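PDB 7CHU: putative pectin lyase from Geobacillus virus E2, which serves as a trimeric phage tailspike, probably recognising and perhaps cleaving host surface polysaccharide through a right-handed parallel beta-helix of the pectate-lyase type. Local coordinates for residues A[270-273]-A[277-280]; A[422-427]-A[461-466]; A[503-508]-A[513-518]. One frame throughout, in Å; residues are numbered along the deposited sequence.

How the contacts relate
The three contacts follow one another along an elongated spike. Contact 1 sits nearest the middle of the chain, about 16 Å from its centre, at a corner of the parallel beta-helix. Contact 2 lies about 40 Å from contact 1, centre to centre, among the antiparallel strands that follow the helix. Contact 3 is a hairpin near the C-terminus, about 39 Å from contact 2 and about 70 Å from contact 1, again between centres. None touches another; the nearest atoms of contacts 2 and 3 are about 18 Å apart. No other chain touches contact 1, a second subunit touches contact 2 only at Leu-466, and both other subunits pack on contact 3.

Contact 1: A[270-273]-A[277-280]; sequences FDST and RRNG
Asn-279 and Ser-272 meet at a turn of the parallel beta-helix, where strand 268-271 runs out and the chain doubles back before strand 283-285. The tight part is polar and buried. The backbone N of Asn-279 donates to Ser-272 OG over 3.0 Å, with an N-H...O angle of 152°, and the same hydroxyl also bonds to the carbonyl oxygen of Asp-310 on the next coil. Asn-279 turns its amide back toward the end of the strand: ND2 makes a weak, bent bond to Asp-271 O at 2.9 Å, while OD1 takes the backbone N of Ser-250 on the preceding coil. That amide also reaches the rim of the Phe-270 ring, ND2 lying close to the ring plane 4.0 Å from CD1, with the two planes 56° apart.

Arg-278 belongs to this well-held part. A bend at chi3 (42°) folds its chain back beside Ser-272, so that NH1 comes 3.8 Å from Ser-272 CB, and the guanidinium is fixed by salt bridges to Asp-310 and Asp-312 and by NH2 bonding to Lys-332 O. The loose side is Arg-277, exposed and turned away from 270-273, its NH1 bonded to Ser-247 O. At the other end of the turn, Asp-271 OD2 is hydrogen-bonded to Tyr-241 OH, while OD1 closes an Asx turn: it receives Thr-273 N at 2.9 Å and, through its syn lone pair, Thr-273 OG1 at 2.6 Å.

Contact 2: A[422-427]-A[461-466]; sequences ANFIQP and VTLTTL
The Phe-424 ring takes Leu-463 on one face and has Val-461 O near its plane at the edge. Leu-463 CD1 makes the CH-pi contact, 4.2 Å from the ring centroid and 18° off the normal, displaced toward the CG-CD1 side. The side chains cross at about a right angle, and CD1 is the leucine atom that touches the ring. The Phe-424 side chain also touches Val-417, Arg-419 and Gln-407.

Next to the ring, the backbones join strands 423-426 and 459-469, two antiparallel strands of the region that follows the parallel beta-helix. Val-461 N gives a nearly straight bond to Phe-424 O, 2.9 Å long. The reciprocal link runs through a water, which accepts from Phe-424 N and donates to Val-461 O at 2.6 Å. Val-461 CG1 rests on Gln-426 CB at 3.8 Å. With CG anti to the backbone N (chi1 -175°) and the chain extended beyond it, Gln-426 runs across this methyl to carry its amide to Ser-454, Ser-433 and Asn-452.

The chemistry divides: one direct and one water-mediated link tie the backbones, methyl contacts fill in between the side chains, and the buried Gln-426 amide has its polar needs met outside both segments.

Contact 3: A[503-508]-A[513-518]; sequences KLKFKD and VKIVTL
Strands 503-507 and 513-515 form an antiparallel beta hairpin, the N-to-C directions of the two short strands 144° apart, with Phe-506 and Lys-514 as its hydrogen-bonded pair: Phe-506 N gives to Lys-514 O at 2.8 Å and Lys-514 N to Phe-506 O at 2.7 Å. Beyond the second strand, Val-516 N still reaches Leu-504 O, and a water donates to both that oxygen and Val-516 O.

On one face, the aliphatic lengths of two lysines flank Val-513: Lys-505 CD meets CG1 of this valine at 3.7 Å, and Lys-507 CE meets CG2 at 3.6 Å. Lys-505 stays extended past CG and delivers its ammonium to salt bridges with Asp-498 and Asp-501, whereas a bend at chi3 (-80°) turns Lys-507 toward Thr-490 O. Elsewhere Val-516 packs between Leu-504, whose CD2 is 3.9 Å from Val-516 CB, and Phe-506, whose CB is 4.0 Å from Val-516 CG2.

Strand 494-498 completes a three-stranded antiparallel sheet, pairing with 503-507 on the side away from 513-515; its Leu-495 touches both Leu-504 and Val-516. Across the trimer, Val-516 meets Val-516 of both other subunits, and Phe-506 packs on Leu-518 of the second subunit.

Contact 1: A[270-273]-A[277-280]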
ATOM      1  N   PHE A 270     -12.309  -2.004 -18.108  1.00 11.21           N
ATOM      2  CA  PHE A 270     -12.261  -3.459 -18.114  1.00 13.54           C
ATOM      3  C   PHE A 270     -13.307  -3.967 -19.098  1.00 19.15           C
ATOM      4  O   PHE A 270     -14.442  -3.484 -19.112  1.00 15.04           O
ATOM      5  CB  PHE A 270     -12.535  -4.058 -16.734  1.00 10.22           C
ATOM      6  CG  PHE A 270     -11.357  -4.025 -15.801  1.00 14.12           C
ATOM      7  CD1 PHE A 270     -10.432  -5.061 -15.770  1.00 13.33           C
ATOM      8  CD2 PHE A 270     -11.189  -2.968 -14.941  1.00 13.32           C
ATOM      9  CE1 PHE A 270      -9.351  -5.035 -14.891  1.00 15.14           C
ATOM     10  CE2 PHE A 270     -10.134  -2.940 -14.029  1.00 16.18           C
ATOM     11  CZ  PHE A 270      -9.212  -3.956 -14.001  1.00 15.37           C
ATOM     12  N   ASP A 271     -12.914  -4.929 -19.928  1.00 14.99           N
ATOM     13  CA  ASP A 271     -13.792  -5.515 -20.939  1.00 16.32           C
ATOM     14  C   ASP A 271     -13.699  -7.027 -20.774  1.00 14.32           C
ATOM     15  O   ASP A 271     -12.630  -7.603 -20.978  1.00 13.11           O
ATOM     16  CB  ASP A 271     -13.358  -5.056 -22.333  1.00 16.08           C
ATOM     17  CG  ASP A 271     -14.185  -5.670 -23.464  1.00 18.88           C
ATOM     18  OD1 ASP A 271     -15.014  -6.590 -23.242  1.00 19.55           O
ATOM     19  OD2 ASP A 271     -13.964  -5.217 -24.609  1.00 18.03           O
ATOM     20  N   SER A 272     -14.791  -7.658 -20.338  1.00 13.39           N
ATOM     21  CA  SER A 272     -14.821  -9.103 -20.125  1.00 14.49           C
ATOM     22  C   SER A 272     -15.695  -9.797 -21.162  1.00 14.14           C
ATOM     23  O   SER A 272     -16.141 -10.930 -20.937  1.00 14.10           O
ATOM     24  CB  SER A 272     -15.312  -9.445 -18.718  1.00 13.94           C
ATOM     25  OG  SER A 272     -14.309  -9.223 -17.721  1.00 18.44           O
ATOM     26  N   THR A 273     -15.930  -9.146 -22.295  1.00 12.91           N
ATOM     27  CA  THR A 273     -16.843  -9.708 -23.290  1.00 16.11           C
ATOM     28  C   THR A 273     -16.202 -10.738 -24.211  1.00 17.42           C
ATOM     29  O   THR A 273     -16.910 -11.318 -25.036  1.00 15.31           O
ATOM     30  CB  THR A 273     -17.444  -8.618 -24.167  1.00 19.84           C
ATOM     31  OG1 THR A 273     -16.405  -7.995 -24.937  1.00 18.49           O
ATOM     32  CG2 THR A 273     -18.224  -7.587 -23.313  1.00 20.99           C
ATOM     33  N   ARG A 277     -14.647 -16.429 -19.377  1.00 16.87           N
ATOM     34  CA  ARG A 277     -13.745 -16.213 -18.255  1.00 18.05           C
ATOM     35  C   ARG A 277     -13.526 -14.720 -18.068  1.00 15.70           C
ATOM     36  O   ARG A 277     -12.878 -14.071 -18.898  1.00 15.61           O
ATOM     37  CB  ARG A 277     -12.438 -16.943 -18.501  1.00 16.17           C
ATOM     38  CG  ARG A 277     -12.596 -18.427 -18.374  1.00 20.40           C
ATOM     39  CD  ARG A 277     -11.375 -19.160 -18.890  1.00 23.65           C
ATOM     40  NE  ARG A 277     -11.592 -20.593 -18.760  1.00 27.93           N
ATOM     41  CZ  ARG A 277     -10.941 -21.535 -19.434  1.00 33.54           C
ATOM     42  NH1 ARG A 277     -10.006 -21.204 -20.327  1.00 29.63           N
ATOM     43  NH2 ARG A 277     -11.245 -22.810 -19.220  1.00 29.68           N
ATOM     44  N   ARG A 278     -14.085 -14.178 -16.993  1.00 11.68           N
ATOM     45  CA  ARG A 278     -14.070 -12.741 -16.785  1.00 15.42           C
ATOM     46  C   ARG A 278     -12.753 -12.297 -16.153  1.00 11.82           C
ATOM     47  O   ARG A 278     -12.086 -13.067 -15.459  1.00 11.99           O
ATOM     48  CB  ARG A 278     -15.258 -12.325 -15.911  1.00 16.07           C
ATOM     49  CG  ARG A 278     -16.624 -12.692 -16.544  1.00 17.71           C
ATOM     50  CD  ARG A 278     -17.772 -12.596 -15.531  1.00 17.29           C
ATOM     51  NE  ARG A 278     -17.643 -11.402 -14.689  1.00 17.64           N
ATOM     52  CZ  ARG A 278     -17.879 -10.149 -15.090  1.00 17.80           C
ATOM     53  NH1 ARG A 278     -18.287  -9.903 -16.327  1.00 16.19           N
ATOM     54  NH2 ARG A 278     -17.699  -9.129 -14.246  1.00 12.72           N
ATOM     55  N   ASN A 279     -12.367 -11.055 -16.451  1.00 13.62           N
ATOM     56  CA  ASN A 279     -11.230 -10.435 -15.793  1.00 15.29           C
ATOM     57  C   ASN A 279     -11.417 -10.515 -14.286  1.00 15.44           C
ATOM     58  O   ASN A 279     -12.530 -10.345 -13.762  1.00 15.35           O
ATOM     59  CB  ASN A 279     -11.077  -8.978 -16.252  1.00 13.04           C
ATOM     60  CG  ASN A 279     -10.726  -8.876 -17.748  1.00 17.67           C
ATOM     61  OD1 ASN A 279      -9.929  -9.662 -18.268  1.00 15.42           O
ATOM     62  ND2 ASN A 279     -11.307  -7.906 -18.428  1.00 14.07           N
ATOM     63  N   GLY A 280     -10.334 -10.805 -13.580  1.00 12.99           N
ATOM     64  CA  GLY A 280     -10.466 -11.011 -12.146  1.00 13.42           C
ATOM     65  C   GLY A 280      -9.198 -10.721 -11.377  1.00 16.03           C
ATOM     66  O   GLY A 280      -8.088 -10.801 -11.908  1.00 12.43           O
TER

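Contact 2: A[422-427]-A[461-466]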
ATOM      1  N   ALA A 422     -35.184  15.126   3.389  1.00 32.56           N
ATOM      2  CA  ALA A 422     -36.388  15.160   4.203  1.00 35.90           C
ATOM      3  C   ALA A 422     -37.295  13.955   3.983  1.00 31.53           C
ATOM      4  O   ALA A 422     -38.306  13.815   4.685  1.00 25.47           O
ATOM      5  CB  ALA A 422     -37.164  16.450   3.920  1.00 37.54           C
ATOM      6  N   ASN A 423     -36.970  13.080   3.039  1.00 24.45           N
ATOM      7  CA  ASN A 423     -37.863  11.992   2.694  1.00 26.95           C
ATOM      8  C   ASN A 423     -37.381  10.666   3.260  1.00 22.75           C
ATOM      9  O   ASN A 423     -36.200  10.464   3.540  1.00 26.20           O
ATOM     10  CB  ASN A 423     -37.999  11.873   1.175  1.00 31.31           C
ATOM     11  CG  ASN A 423     -38.454  13.159   0.543  1.00 33.14           C
ATOM     12  OD1 ASN A 423     -37.821  13.674  -0.376  1.00 39.04           O
ATOM     13  ND2 ASN A 423     -39.562  13.681   1.021  1.00 29.91           N
ATOM     14  N   PHE A 424     -38.328   9.755   3.398  1.00 22.40           N
ATOM     15  CA  PHE A 424     -38.062   8.363   3.727  1.00 20.90           C
ATOM     16  C   PHE A 424     -38.368   7.534   2.488  1.00 23.84           C
ATOM     17  O   PHE A 424     -39.504   7.539   2.005  1.00 21.88           O
ATOM     18  CB  PHE A 424     -38.916   7.924   4.918  1.00 20.00           C
ATOM     19  CG  PHE A 424     -38.595   8.665   6.194  1.00 22.70           C
ATOM     20  CD1 PHE A 424     -37.430   8.380   6.899  1.00 21.45           C
ATOM     21  CD2 PHE A 424     -39.448   9.649   6.685  1.00 26.45           C
ATOM     22  CE1 PHE A 424     -37.122   9.066   8.093  1.00 25.42           C
ATOM     23  CE2 PHE A 424     -39.149  10.336   7.864  1.00 30.69           C
ATOM     24  CZ  PHE A 424     -37.970  10.044   8.566  1.00 25.29           C
ATOM     25  N   ILE A 425     -37.357   6.837   1.971  1.00 18.72           N
ATOM     26  CA  ILE A 425     -37.464   6.115   0.707  1.00 22.26           C
ATOM     27  C   ILE A 425     -37.655   4.633   0.991  1.00 16.69           C
ATOM     28  O   ILE A 425     -36.939   4.056   1.815  1.00 18.87           O
ATOM     29  CB  ILE A 425     -36.219   6.350  -0.163  1.00 22.71           C
ATOM     30  CG1 ILE A 425     -36.146   7.833  -0.537  1.00 24.13           C
ATOM     31  CG2 ILE A 425     -36.249   5.431  -1.378  1.00 23.29           C
ATOM     32  CD1 ILE A 425     -35.039   8.171  -1.515  1.00 31.58           C
ATOM     33  N   GLN A 426     -38.627   4.026   0.326  1.00 18.84           N
ATOM     34  CA  GLN A 426     -38.914   2.599   0.396  1.00 21.91           C
ATOM     35  C   GLN A 426     -38.345   1.944  -0.854  1.00 24.21           C
ATOM     36  O   GLN A 426     -38.930   2.088  -1.942  1.00 26.89           O
ATOM     37  CB  GLN A 426     -40.429   2.355   0.491  1.00 18.93           C
ATOM     38  CG  GLN A 426     -40.826   0.906   0.678  1.00 18.78           C
ATOM     39  CD  GLN A 426     -42.347   0.735   0.785  1.00 28.12           C
ATOM     40  OE1 GLN A 426     -43.052   0.664  -0.226  1.00 24.81           O
ATOM     41  NE2 GLN A 426     -42.851   0.677   2.009  1.00 21.32           N
ATOM     42  N   PRO A 427     -37.227   1.213  -0.759  1.00 26.22           N
ATOM     43  CA  PRO A 427     -36.582   0.688  -1.979  1.00 24.41           C
ATOM     44  C   PRO A 427     -37.409  -0.346  -2.718  1.00 27.70           C
ATOM     45  O   PRO A 427     -37.525  -0.268  -3.948  1.00 31.06           O
ATOM     46  CB  PRO A 427     -35.277   0.084  -1.443  1.00 27.38           C
ATOM     47  CG  PRO A 427     -35.046   0.728  -0.172  1.00 25.20           C
ATOM     48  CD  PRO A 427     -36.390   0.990   0.428  1.00 22.35           C
ATOM     49  N   VAL A 461     -42.354   7.433   1.455  1.00 22.49           N
ATOM     50  CA  VAL A 461     -43.380   6.928   2.361  1.00 24.64           C
ATOM     51  C   VAL A 461     -43.380   7.735   3.659  1.00 25.71           C
ATOM     52  O   VAL A 461     -42.425   8.444   3.990  1.00 24.84           O
ATOM     53  CB  VAL A 461     -43.191   5.425   2.665  1.00 26.55           C
ATOM     54  CG1 VAL A 461     -43.321   4.610   1.394  1.00 25.60           C
ATOM     55  CG2 VAL A 461     -41.828   5.171   3.339  1.00 20.55           C
ATOM     56  N   THR A 462     -44.484   7.616   4.391  1.00 22.40           N
ATOM     57  CA  THR A 462     -44.640   8.190   5.717  1.00 25.50           C
ATOM     58  C   THR A 462     -44.439   7.088   6.742  1.00 25.53           C
ATOM     59  O   THR A 462     -45.023   6.011   6.609  1.00 30.50           O
ATOM     60  CB  THR A 462     -46.029   8.815   5.871  1.00 29.38           C
ATOM     61  OG1 THR A 462     -46.091   9.985   5.053  1.00 38.58           O
ATOM     62  CG2 THR A 462     -46.306   9.202   7.319  1.00 28.11           C
ATOM     63  N   LEU A 463     -43.586   7.338   7.733  1.00 23.68           N
ATOM     64  CA  LEU A 463     -43.367   6.368   8.798  1.00 26.28           C
ATOM     65  C   LEU A 463     -44.324   6.654   9.955  1.00 24.45           C
ATOM     66  O   LEU A 463     -44.404   7.786  10.445  1.00 25.82           O
ATOM     67  CB  LEU A 463     -41.913   6.396   9.272  1.00 26.45           C
ATOM     68  CG  LEU A 463     -40.931   5.787   8.263  1.00 24.61           C
ATOM     69  CD1 LEU A 463     -39.541   5.686   8.872  1.00 27.03           C
ATOM     70  CD2 LEU A 463     -41.410   4.424   7.762  1.00 17.72           C
ATOM     71  N   THR A 464     -45.072   5.626  10.350  1.00 23.64           N
ATOM     72  CA  THR A 464     -46.005   5.691  11.469  1.00 27.29           C
ATOM     73  C   THR A 464     -45.297   5.249  12.742  1.00 21.07           C
ATOM     74  O   THR A 464     -44.679   4.182  12.772  1.00 19.44           O
ATOM     75  CB  THR A 464     -47.208   4.782  11.203  1.00 23.86           C
ATOM     76  OG1 THR A 464     -47.836   5.177   9.986  1.00 28.99           O
ATOM     77  CG2 THR A 464     -48.236   4.853  12.349  1.00 25.25           C
ATOM     78  N   THR A 465     -45.372   6.069  13.782  1.00 19.01           N
ATOM     79  CA  THR A 465     -44.788   5.676  15.053  1.00 19.25           C
ATOM     80  C   THR A 465     -45.719   4.677  15.726  1.00 22.46           C
ATOM     81  O   THR A 465     -46.906   4.960  15.924  1.00 21.25           O
ATOM     82  CB  THR A 465     -44.556   6.896  15.952  1.00 24.83           C
ATOM     83  OG1 THR A 465     -43.619   7.789  15.337  1.00 24.90           O
ATOM     84  CG2 THR A 465     -43.998   6.468  17.306  1.00 17.39           C
ATOM     85  N   LEU A 466     -45.188   3.509  16.078  1.00 16.23           N
ATOM     86  CA  LEU A 466     -46.002   2.462  16.684  1.00 16.89           C
ATOM     87  C   LEU A 466     -45.875   2.393  18.194  1.00 19.76           C
ATOM     88  O   LEU A 466     -46.811   1.944  18.865  1.00 18.22           O
ATOM     89  CB  LEU A 466     -45.622   1.098  16.090  1.00 15.28           C
ATOM     90  CG  LEU A 466     -45.652   1.114  14.562  1.00 19.39           C
ATOM     91  CD1 LEU A 466     -44.998  -0.147  13.951  1.00 19.24           C
ATOM     92  CD2 LEU A 466     -47.078   1.252  14.109  1.00 18.03           C
TER
HETATM   93  O   HOH W   1     -41.099  10.457   3.013  1.00 29.08           O

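Contact 3: A[503-508]-A[513-518]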
ATOM      1  N   LYS A 503     -60.271 -15.216  28.710  1.00 20.29           N
ATOM      2  CA  LYS A 503     -60.616 -14.039  29.487  1.00 19.92           C
ATOM      3  C   LYS A 503     -59.365 -13.245  29.861  1.00 21.78           C
ATOM      4  O   LYS A 503     -58.299 -13.826  30.122  1.00 15.44           O
ATOM      5  CB  LYS A 503     -61.370 -14.443  30.749  1.00 23.07           C
ATOM      6  CG  LYS A 503     -62.775 -14.924  30.441  1.00 25.18           C
ATOM      7  CD  LYS A 503     -63.519 -15.297  31.697  1.00 28.00           C
ATOM      8  CE  LYS A 503     -64.940 -15.738  31.365  1.00 35.61           C
ATOM      9  NZ  LYS A 503     -65.607 -16.133  32.628  1.00 35.53           N
ATOM     10  N   LEU A 504     -59.506 -11.918  29.869  1.00 15.83           N
ATOM     11  CA  LEU A 504     -58.454 -11.042  30.376  1.00 20.06           C
ATOM     12  C   LEU A 504     -58.351 -11.210  31.885  1.00 20.37           C
ATOM     13  O   LEU A 504     -59.345 -11.050  32.597  1.00 17.89           O
ATOM     14  CB  LEU A 504     -58.750  -9.586  30.030  1.00 17.42           C
ATOM     15  CG  LEU A 504     -57.705  -8.593  30.549  1.00 19.58           C
ATOM     16  CD1 LEU A 504     -56.381  -8.753  29.791  1.00 17.39           C
ATOM     17  CD2 LEU A 504     -58.202  -7.165  30.416  1.00 13.44           C
ATOM     18  N   LYS A 505     -57.154 -11.542  32.378  1.00 17.97           N
ATOM     19  CA  LYS A 505     -56.957 -11.814  33.794  1.00 18.29           C
ATOM     20  C   LYS A 505     -55.695 -11.108  34.258  1.00 18.58           C
ATOM     21  O   LYS A 505     -54.886 -10.639  33.453  1.00 16.63           O
ATOM     22  CB  LYS A 505     -56.855 -13.323  34.093  1.00 17.51           C
ATOM     23  CG  LYS A 505     -58.070 -14.128  33.653  1.00 19.05           C
ATOM     24  CD  LYS A 505     -58.052 -15.543  34.210  1.00 20.55           C
ATOM     25  CE  LYS A 505     -59.257 -16.335  33.678  1.00 20.53           C
ATOM     26  NZ  LYS A 505     -59.238 -17.748  34.136  1.00 19.78           N
ATOM     27  N   PHE A 506     -55.561 -11.014  35.577  1.00 15.03           N
ATOM     28  CA  PHE A 506     -54.390 -10.423  36.210  1.00 19.30           C
ATOM     29  C   PHE A 506     -53.968 -11.319  37.366  1.00 18.98           C
ATOM     30  O   PHE A 506     -54.776 -11.603  38.260  1.00 18.19           O
ATOM     31  CB  PHE A 506     -54.711  -9.006  36.702  1.00 16.64           C
ATOM     32  CG  PHE A 506     -53.532  -8.273  37.303  1.00 17.90           C
ATOM     33  CD1 PHE A 506     -52.478  -7.871  36.501  1.00 14.86           C
ATOM     34  CD2 PHE A 506     -53.513  -7.934  38.652  1.00 17.65           C
ATOM     35  CE1 PHE A 506     -51.402  -7.172  37.040  1.00 18.37           C
ATOM     36  CE2 PHE A 506     -52.436  -7.242  39.204  1.00 17.92           C
ATOM     37  CZ  PHE A 506     -51.380  -6.858  38.385  1.00 16.46           C
ATOM     38  N   LYS A 507     -52.718 -11.785  37.358  1.00 17.72           N
ATOM     39  CA  LYS A 507     -52.164 -12.420  38.550  1.00 17.04           C
ATOM     40  C   LYS A 507     -51.515 -11.333  39.388  1.00 19.35           C
ATOM     41  O   LYS A 507     -50.512 -10.735  38.975  1.00 15.31           O
ATOM     42  CB  LYS A 507     -51.159 -13.515  38.207  1.00 20.28           C
ATOM     43  CG  LYS A 507     -50.462 -14.096  39.428  1.00 20.33           C
ATOM     44  CD  LYS A 507     -49.441 -15.208  39.047  1.00 22.14           C
ATOM     45  CE  LYS A 507     -50.148 -16.534  38.789  1.00 23.87           C
ATOM     46  NZ  LYS A 507     -49.210 -17.649  38.434  1.00 20.98           N
ATOM     47  N   ASP A 508     -52.060 -11.082  40.578  1.00 17.68           N
ATOM     48  CA  ASP A 508     -51.641  -9.882  41.292  1.00 18.30           C
ATOM     49  C   ASP A 508     -50.413 -10.171  42.159  1.00 17.16           C
ATOM     50  O   ASP A 508     -49.800 -11.243  42.108  1.00 17.91           O
ATOM     51  CB  ASP A 508     -52.809  -9.263  42.075  1.00 18.94           C
ATOM     52  CG  ASP A 508     -53.341 -10.155  43.204  1.00 22.48           C
ATOM     53  OD1 ASP A 508     -52.654 -11.136  43.582  1.00 19.61           O
ATOM     54  OD2 ASP A 508     -54.458  -9.855  43.718  1.00 23.79           O
ATOM     55  N   VAL A 513     -54.541 -15.450  40.700  1.00 16.57           N
ATOM     56  CA  VAL A 513     -55.079 -15.070  39.393  1.00 17.14           C
ATOM     57  C   VAL A 513     -56.495 -14.549  39.573  1.00 19.57           C
ATOM     58  O   VAL A 513     -57.353 -15.246  40.122  1.00 18.71           O
ATOM     59  CB  VAL A 513     -55.063 -16.247  38.415  1.00 19.74           C
ATOM     60  CG1 VAL A 513     -55.731 -15.836  37.066  1.00 17.79           C
ATOM     61  CG2 VAL A 513     -53.647 -16.711  38.200  1.00 18.66           C
ATOM     62  N   LYS A 514     -56.739 -13.323  39.125  1.00 18.84           N
ATOM     63  CA  LYS A 514     -58.057 -12.713  39.221  1.00 21.09           C
ATOM     64  C   LYS A 514     -58.554 -12.312  37.838  1.00 20.98           C
ATOM     65  O   LYS A 514     -57.760 -12.032  36.937  1.00 17.26           O
ATOM     66  CB  LYS A 514     -58.025 -11.500  40.143  1.00 22.39           C
ATOM     67  CG  LYS A 514     -57.330 -11.810  41.456  1.00 25.66           C
ATOM     68  CD  LYS A 514     -57.474 -10.699  42.429  1.00 30.63           C
ATOM     69  CE  LYS A 514     -58.809 -10.759  43.112  1.00 37.02           C
ATOM     70  NZ  LYS A 514     -58.876 -11.968  43.976  1.00 44.36           N
ATOM     71  N   ILE A 515     -59.878 -12.284  37.684  1.00 20.62           N
ATOM     72  CA  ILE A 515     -60.502 -11.849  36.438  1.00 21.51           C
ATOM     73  C   ILE A 515     -60.570 -10.328  36.434  1.00 20.26           C
ATOM     74  O   ILE A 515     -60.918  -9.716  37.446  1.00 22.38           O
ATOM     75  CB  ILE A 515     -61.895 -12.483  36.276  1.00 22.06           C
ATOM     76  CG1 ILE A 515     -61.737 -13.963  35.898  1.00 22.39           C
ATOM     77  CG2 ILE A 515     -62.722 -11.717  35.216  1.00 20.59           C
ATOM     78  CD1 ILE A 515     -63.018 -14.756  35.866  1.00 26.83           C
ATOM     79  N   VAL A 516     -60.168  -9.709  35.326  1.00 18.23           N
ATOM     80  CA  VAL A 516     -60.326  -8.267  35.185  1.00 14.11           C
ATOM     81  C   VAL A 516     -61.787  -7.992  34.837  1.00 16.16           C
ATOM     82  O   VAL A 516     -62.288  -8.462  33.810  1.00 17.89           O
ATOM     83  CB  VAL A 516     -59.384  -7.700  34.115  1.00 20.98           C
ATOM     84  CG1 VAL A 516     -59.635  -6.214  33.954  1.00 20.88           C
ATOM     85  CG2 VAL A 516     -57.903  -7.972  34.464  1.00 18.39           C
ATOM     86  N   THR A 517     -62.474  -7.249  35.699  1.00 22.05           N
ATOM     87  CA  THR A 517     -63.917  -7.065  35.544  1.00 19.71           C
ATOM     88  C   THR A 517     -64.234  -6.154  34.361  1.00 18.75           C
ATOM     89  O   THR A 517     -63.720  -5.035  34.261  1.00 19.49           O
ATOM     90  CB  THR A 517     -64.516  -6.474  36.819  1.00 21.85           C
ATOM     91  OG1 THR A 517     -64.272  -7.354  37.917  1.00 24.18           O
ATOM     92  CG2 THR A 517     -66.020  -6.260  36.662  1.00 24.18           C
ATOM     93  N   LEU A 518     -65.129  -6.622  33.497  1.00 17.83           N
ATOM     94  CA  LEU A 518     -65.579  -5.898  32.322  1.00 22.80           C
ATOM     95  C   LEU A 518     -67.082  -5.657  32.409  1.00 26.68           C
ATOM     96  O   LEU A 518     -67.823  -6.506  32.908  1.00 25.00           O
ATOM     97  CB  LEU A 518     -65.273  -6.697  31.043  1.00 20.67           C
ATOM     98  CG  LEU A 518     -63.853  -7.278  30.940  1.00 25.01           C
ATOM     99  CD1 LEU A 518     -63.741  -8.222  29.753  1.00 19.51           C
ATOM    100  CD2 LEU A 518     -62.838  -6.146  30.847  1.00 18.91           C
TER
HETATM  101  O   HOH W   2     -61.877 -10.285  31.998  1.00 19.03           O